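Local coordinates for SusD-like protein BACOVA_02651 (Bacteroides ovatus, PDB 5E75) that binds polysaccharide at the cell surface and probably mediates xyloglucan binding before its transport into the periplasm for degradation, at residues V426-R430 and A490-F494; Y123-I127 and W422-T427. All coordinates share one frame; numbering follows the deposited sequence.

Interaction 1 of 2, residues V426-R430 and A490-F494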
# COMPACT_ATOMS: atom_id res chain seq x y z
N VAL A 426 -8.17 -7.72 -3.18
CA VAL A 426 -8.09 -9.17 -3.00
C VAL A 426 -8.92 -9.60 -1.78
O VAL A 426 -9.65 -10.60 -1.84
CB VAL A 426 -6.63 -9.66 -2.88
CG1 VAL A 426 -6.58 -11.15 -2.59
CG2 VAL A 426 -5.88 -9.34 -4.17
N THR A 427 -8.80 -8.85 -0.68
CA THR A 427 -9.62 -9.12 0.49
C THR A 427 -11.12 -9.12 0.14
O THR A 427 -11.86 -10.02 0.53
CB THR A 427 -9.34 -8.12 1.62
OG1 THR A 427 -8.01 -8.34 2.09
CG2 THR A 427 -10.29 -8.30 2.78
N TRP A 428 -11.56 -8.10 -0.59
CA TRP A 428 -12.95 -8.04 -1.00
C TRP A 428 -13.33 -9.21 -1.92
O TRP A 428 -14.44 -9.74 -1.82
CB TRP A 428 -13.28 -6.68 -1.65
CG TRP A 428 -13.29 -5.53 -0.69
CD1 TRP A 428 -13.81 -5.51 0.59
CD2 TRP A 428 -12.79 -4.22 -0.94
NE1 TRP A 428 -13.64 -4.26 1.15
CE2 TRP A 428 -13.01 -3.46 0.23
CE3 TRP A 428 -12.16 -3.61 -2.03
CZ2 TRP A 428 -12.63 -2.12 0.33
CZ3 TRP A 428 -11.76 -2.30 -1.93
CH2 TRP A 428 -11.99 -1.57 -0.76
N PHE A 429 -12.42 -9.62 -2.81
CA PHE A 429 -12.67 -10.75 -3.70
C PHE A 429 -12.83 -12.06 -2.94
O PHE A 429 -13.63 -12.92 -3.32
CB PHE A 429 -11.56 -10.85 -4.75
CG PHE A 429 -11.53 -12.17 -5.46
CD1 PHE A 429 -12.45 -12.45 -6.45
CD2 PHE A 429 -10.63 -13.14 -5.08
CE1 PHE A 429 -12.45 -13.69 -7.06
CE2 PHE A 429 -10.63 -14.37 -5.70
CZ PHE A 429 -11.54 -14.66 -6.68
N ARG A 430 -12.08 -12.21 -1.86
CA ARG A 430 -12.20 -13.40 -1.05
C ARG A 430 -13.52 -13.45 -0.27
O ARG A 430 -13.95 -14.53 0.16
CB ARG A 430 -11.00 -13.53 -0.10
CG ARG A 430 -9.88 -14.37 -0.66
CD ARG A 430 -10.17 -15.86 -0.43
NE ARG A 430 -9.09 -16.71 -0.87
CZ ARG A 430 -8.97 -17.23 -2.09
NH1 ARG A 430 -9.88 -17.00 -3.02
NH2 ARG A 430 -7.93 -18.02 -2.36
N ALA A 490 -11.88 -15.96 -11.41
CA ALA A 490 -11.34 -16.26 -10.09
C ALA A 490 -9.88 -16.71 -10.16
O ALA A 490 -9.06 -16.28 -9.33
CB ALA A 490 -12.18 -17.32 -9.41
N GLU A 491 -9.55 -17.54 -11.14
CA GLU A 491 -8.20 -18.08 -11.25
C GLU A 491 -7.15 -17.01 -11.56
O GLU A 491 -5.96 -17.24 -11.36
CB GLU A 491 -8.13 -19.17 -12.34
CG GLU A 491 -8.89 -20.46 -12.04
CD GLU A 491 -10.42 -20.30 -11.98
OE1 GLU A 491 -11.01 -19.45 -12.71
OE2 GLU A 491 -11.03 -21.05 -11.18
N ASP A 492 -7.58 -15.84 -12.01
CA ASP A 492 -6.66 -14.76 -12.36
C ASP A 492 -6.19 -13.92 -11.18
O ASP A 492 -5.19 -13.21 -11.28
CB ASP A 492 -7.29 -13.82 -13.38
CG ASP A 492 -7.54 -14.49 -14.72
OD1 ASP A 492 -6.56 -14.87 -15.38
OD2 ASP A 492 -8.73 -14.62 -15.13
N ILE A 493 -6.90 -13.99 -10.07
CA ILE A 493 -6.72 -12.98 -9.03
C ILE A 493 -5.41 -13.14 -8.26
O ILE A 493 -4.64 -12.18 -8.18
CB ILE A 493 -7.92 -12.93 -8.07
CG1 ILE A 493 -9.23 -12.69 -8.84
CG2 ILE A 493 -7.74 -11.84 -7.01
CD1 ILE A 493 -9.21 -11.50 -9.80
N PHE A 494 -5.17 -14.32 -7.71
CA PHE A 494 -3.92 -14.59 -7.03
C PHE A 494 -2.83 -14.87 -8.06
O PHE A 494 -3.07 -15.52 -9.08
CB PHE A 494 -4.11 -15.74 -6.04
CG PHE A 494 -4.92 -15.36 -4.83
CD1 PHE A 494 -6.31 -15.34 -4.84
CD2 PHE A 494 -4.27 -14.97 -3.68
CE1 PHE A 494 -7.01 -14.97 -3.71
CE2 PHE A 494 -4.95 -14.62 -2.56
CZ PHE A 494 -6.34 -14.60 -2.57
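The ring of Phe429 takes Ile493 on one face and Ala490 and Phe494 around its rim. Ile493 CG1 stands almost directly over the ring centre, 3.7 Å from the Phe429 centroid and 9° off the normal, a clear CH-pi contact, while Ile493 CG2 reaches Phe429 CD2 at 3.7 Å. Ala490 CB lies in the ring plane beyond Phe429 CZ, 3.9 Å away. Phe429 and Phe494 meet rim to rim, CE2 to CE1, without stacking. The Phe494 ring in turn sends CE1 over the centre of the Arg430 guanidinium, 3.4 Å from Arg430 CZ, with the two planes inclined by 31°. Phe494 CZ also presses on Val426 CG1 at 3.5 Å. With Phe429 CG turned opposite the backbone N (chi1 164°), the ring is carried out to the residues 490-493. Without this ring, as with an alanine here, Ile493 CG1 would probably lose its aromatic platform and a gap would open beside Ala490 and Phe494. No hydrogen bond crosses this interface; it is a worked case of a helix joined to a short helical turn by ring faces, rims and aliphatic carbons. Arg430 keeps its charge engaged through a salt bridge to Glu151 on helix 151-168, and the Ile493 carbonyl accepts from Arg47. Helix 433-441 completes the setting, its Leu437 touching both Phe429 and Ile493 and its Phe440 touching Ile493.

Interaction 2 of 2, residues Y123-I127 and W422-T427. With EDO (1,2-ethanediol), chain C.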
# COMPACT_ATOMS: atom_id res chain seq x y z
N TYR A 123 0.82 -8.99 3.44
CA TYR A 123 0.92 -8.68 2.02
C TYR A 123 0.93 -9.96 1.18
O TYR A 123 0.19 -10.10 0.20
CB TYR A 123 2.17 -7.87 1.72
CG TYR A 123 2.15 -6.41 2.15
CD1 TYR A 123 1.12 -5.55 1.77
CD2 TYR A 123 3.20 -5.88 2.89
CE1 TYR A 123 1.14 -4.23 2.14
CE2 TYR A 123 3.23 -4.55 3.26
CZ TYR A 123 2.19 -3.72 2.88
OH TYR A 123 2.18 -2.38 3.24
N MET A 124 1.79 -10.92 1.55
CA MET A 124 1.90 -12.15 0.77
C MET A 124 0.59 -12.93 0.67
O MET A 124 0.27 -13.51 -0.37
CB MET A 124 2.98 -13.06 1.34
CG MET A 124 4.38 -12.53 1.09
SD MET A 124 5.67 -13.77 1.19
CE MET A 124 5.98 -13.70 2.91
N LEU A 125 -0.18 -12.91 1.76
CA LEU A 125 -1.46 -13.60 1.82
C LEU A 125 -2.43 -13.06 0.77
O LEU A 125 -3.29 -13.80 0.28
CB LEU A 125 -2.03 -13.42 3.22
CG LEU A 125 -3.40 -14.04 3.53
CD1 LEU A 125 -3.41 -15.55 3.32
CD2 LEU A 125 -3.79 -13.73 4.95
N ARG A 126 -2.29 -11.79 0.42
CA ARG A 126 -3.18 -11.11 -0.52
C ARG A 126 -2.48 -10.91 -1.89
O ARG A 126 -2.88 -9.99 -2.64
CB ARG A 126 -3.65 -9.75 0.09
CG ARG A 126 -4.41 -9.83 1.53
CD ARG A 126 -4.61 -8.44 2.26
NE ARG A 126 -3.35 -7.86 2.70
CZ ARG A 126 -3.18 -6.61 3.04
NH1 ARG A 126 -4.20 -5.74 2.97
NH2 ARG A 126 -1.97 -6.17 3.36
N ILE A 127 -1.43 -11.70 -2.17
CA ILE A 127 -0.77 -11.81 -3.48
C ILE A 127 -0.80 -13.26 -3.96
O ILE A 127 -1.33 -13.55 -5.04
CB ILE A 127 0.73 -11.34 -3.44
CG1 ILE A 127 0.81 -9.86 -3.12
CG2 ILE A 127 1.44 -11.64 -4.79
CD1 ILE A 127 2.21 -9.40 -2.67
N TRP A 422 -4.65 -2.68 -4.23
CA TRP A 422 -4.83 -4.03 -4.74
C TRP A 422 -5.07 -5.03 -3.61
O TRP A 422 -5.89 -5.93 -3.72
CB TRP A 422 -3.66 -4.51 -5.61
CG TRP A 422 -3.85 -5.95 -6.01
CD1 TRP A 422 -3.03 -7.00 -5.73
CD2 TRP A 422 -4.97 -6.50 -6.74
NE1 TRP A 422 -3.55 -8.18 -6.24
CE2 TRP A 422 -4.74 -7.88 -6.87
CE3 TRP A 422 -6.13 -5.95 -7.30
CZ2 TRP A 422 -5.65 -8.72 -7.51
CZ3 TRP A 422 -7.02 -6.78 -7.93
CH2 TRP A 422 -6.77 -8.14 -8.05
N TYR A 423 -4.32 -4.88 -2.52
CA TYR A 423 -4.45 -5.81 -1.40
C TYR A 423 -5.86 -5.76 -0.83
O TYR A 423 -6.41 -6.80 -0.46
CB TYR A 423 -3.41 -5.49 -0.32
CG TYR A 423 -1.97 -5.58 -0.81
CD1 TYR A 423 -1.41 -6.82 -1.04
CD2 TYR A 423 -1.17 -4.46 -0.99
CE1 TYR A 423 -0.11 -6.94 -1.46
CE2 TYR A 423 0.13 -4.57 -1.47
CZ TYR A 423 0.64 -5.83 -1.69
OH TYR A 423 1.94 -6.05 -2.11
N ASP A 424 -6.44 -4.57 -0.76
CA ASP A 424 -7.82 -4.42 -0.31
C ASP A 424 -8.79 -5.09 -1.29
O ASP A 424 -9.76 -5.70 -0.86
CB ASP A 424 -8.20 -2.96 -0.15
CG ASP A 424 -7.45 -2.27 0.94
OD1 ASP A 424 -6.90 -2.96 1.81
OD2 ASP A 424 -7.46 -1.02 0.92
N MET A 425 -8.53 -4.98 -2.59
CA MET A 425 -9.38 -5.61 -3.59
C MET A 425 -9.33 -7.14 -3.49
O MET A 425 -10.36 -7.79 -3.70
CB MET A 425 -9.04 -5.14 -5.00
CG MET A 425 -9.48 -3.73 -5.25
SD MET A 425 -8.93 -3.14 -6.84
CE MET A 425 -9.68 -1.50 -6.85
N VAL A 426 -8.17 -7.72 -3.18
CA VAL A 426 -8.09 -9.17 -3.00
C VAL A 426 -8.92 -9.60 -1.78
O VAL A 426 -9.65 -10.60 -1.84
CB VAL A 426 -6.63 -9.66 -2.88
CG1 VAL A 426 -6.58 -11.15 -2.59
CG2 VAL A 426 -5.88 -9.34 -4.17
N THR A 427 -8.80 -8.85 -0.68
CA THR A 427 -9.62 -9.12 0.49
C THR A 427 -11.12 -9.12 0.14
O THR A 427 -11.86 -10.02 0.53
CB THR A 427 -9.34 -8.12 1.62
OG1 THR A 427 -8.01 -8.34 2.09
CG2 THR A 427 -10.29 -8.30 2.78
C1 EDO C . -0.98 -4.07 6.21
O1 EDO C . -1.82 -3.72 5.12
C2 EDO C . 0.42 -4.43 5.73
O2 EDO C . 0.49 -5.81 5.35
O HOH W 1 -7.48 -5.92 3.42
O HOH W 2 -2.90 -10.98 -6.28
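Tyr423 and Arg126 each carry CG anti to the carbonyl carbon (chi1 -59° and -57°), which swings the tyrosine ring so that Tyr123 lies over one face and Ile127 at its edge, and starts the arginine chain toward helix 421-431, where Arg126 CD reaches Thr427 OG1; a bend at chi3 then lays the guanidinium over the root of Tyr423. There Tyr423 CB sits against one guanidinium face, 3.4 Å from Arg126 NH1. Farther out, Tyr123 CD1 rests over the centre of the Tyr423 ring, 3.5 Å from Tyr423 CZ, and the ring planes meet obliquely, 49° apart. Ile127 comes in at the ring's edge, CG1 3.5 Å from Tyr423 CE1 and CD1 close to the hydroxyl, which is itself hydrogen-bonded to Tyr35.

No direct hydrogen bond joins the two segments; waters bridge them instead. Arg126 NE is held by the Phe122 carbonyl, and NH2 donates to O1 of a 1,2-ethanediol 3.0 Å away; that molecule, probably from the crystallisation liquor, also covers a face of the Tyr123 ring. One water hydrogen-bonds Thr427 OG1 at 2.8 Å and reaches Arg126 NH1 and Asp424 OD1 only weakly. Asp424 forms its salt bridge with Arg411, although its charge may still steady the nearby guanidinium. A second water accepts from Trp422 NE1 at 2.9 Å and donates to Ile127 O. Arg126 O, by contrast, is buried without a hydrogen-bonding partner, pressed by Val426 CG2 at 3.4 Å.

As an example of a helix terminus docking on another helix, the contact sets the last turn of helix 103-125 and the residues after it against helix 421-431. Phe79 of helix 70-95 and Ile43 of helix 40-46 both pack on Ile127 and Tyr423, while Leu125 turns to helix 151-168.

In the fold
From the N terminus, the chain first reaches the end of helix 103-125, where interaction 2 closes a loop of 294 intervening residues by bringing in helix 421-431. Farther along that same helix, interaction 1 opens a second, shorter loop of 59 residues that ends at the turn 490-494. The loops neither nest nor cross: they follow one another and overlap at Val426 and Thr427. Their outer ends nevertheless converge, since Phe494 packs on the carbonyls of Leu125 and Ile127, and Ile127 is joined by a backbone hydrogen bond to Leu495. Helix 421-431 thus takes part in both contacts, linking the end of helix 103-125 to the late residues 490-494 of this SusD-family chain.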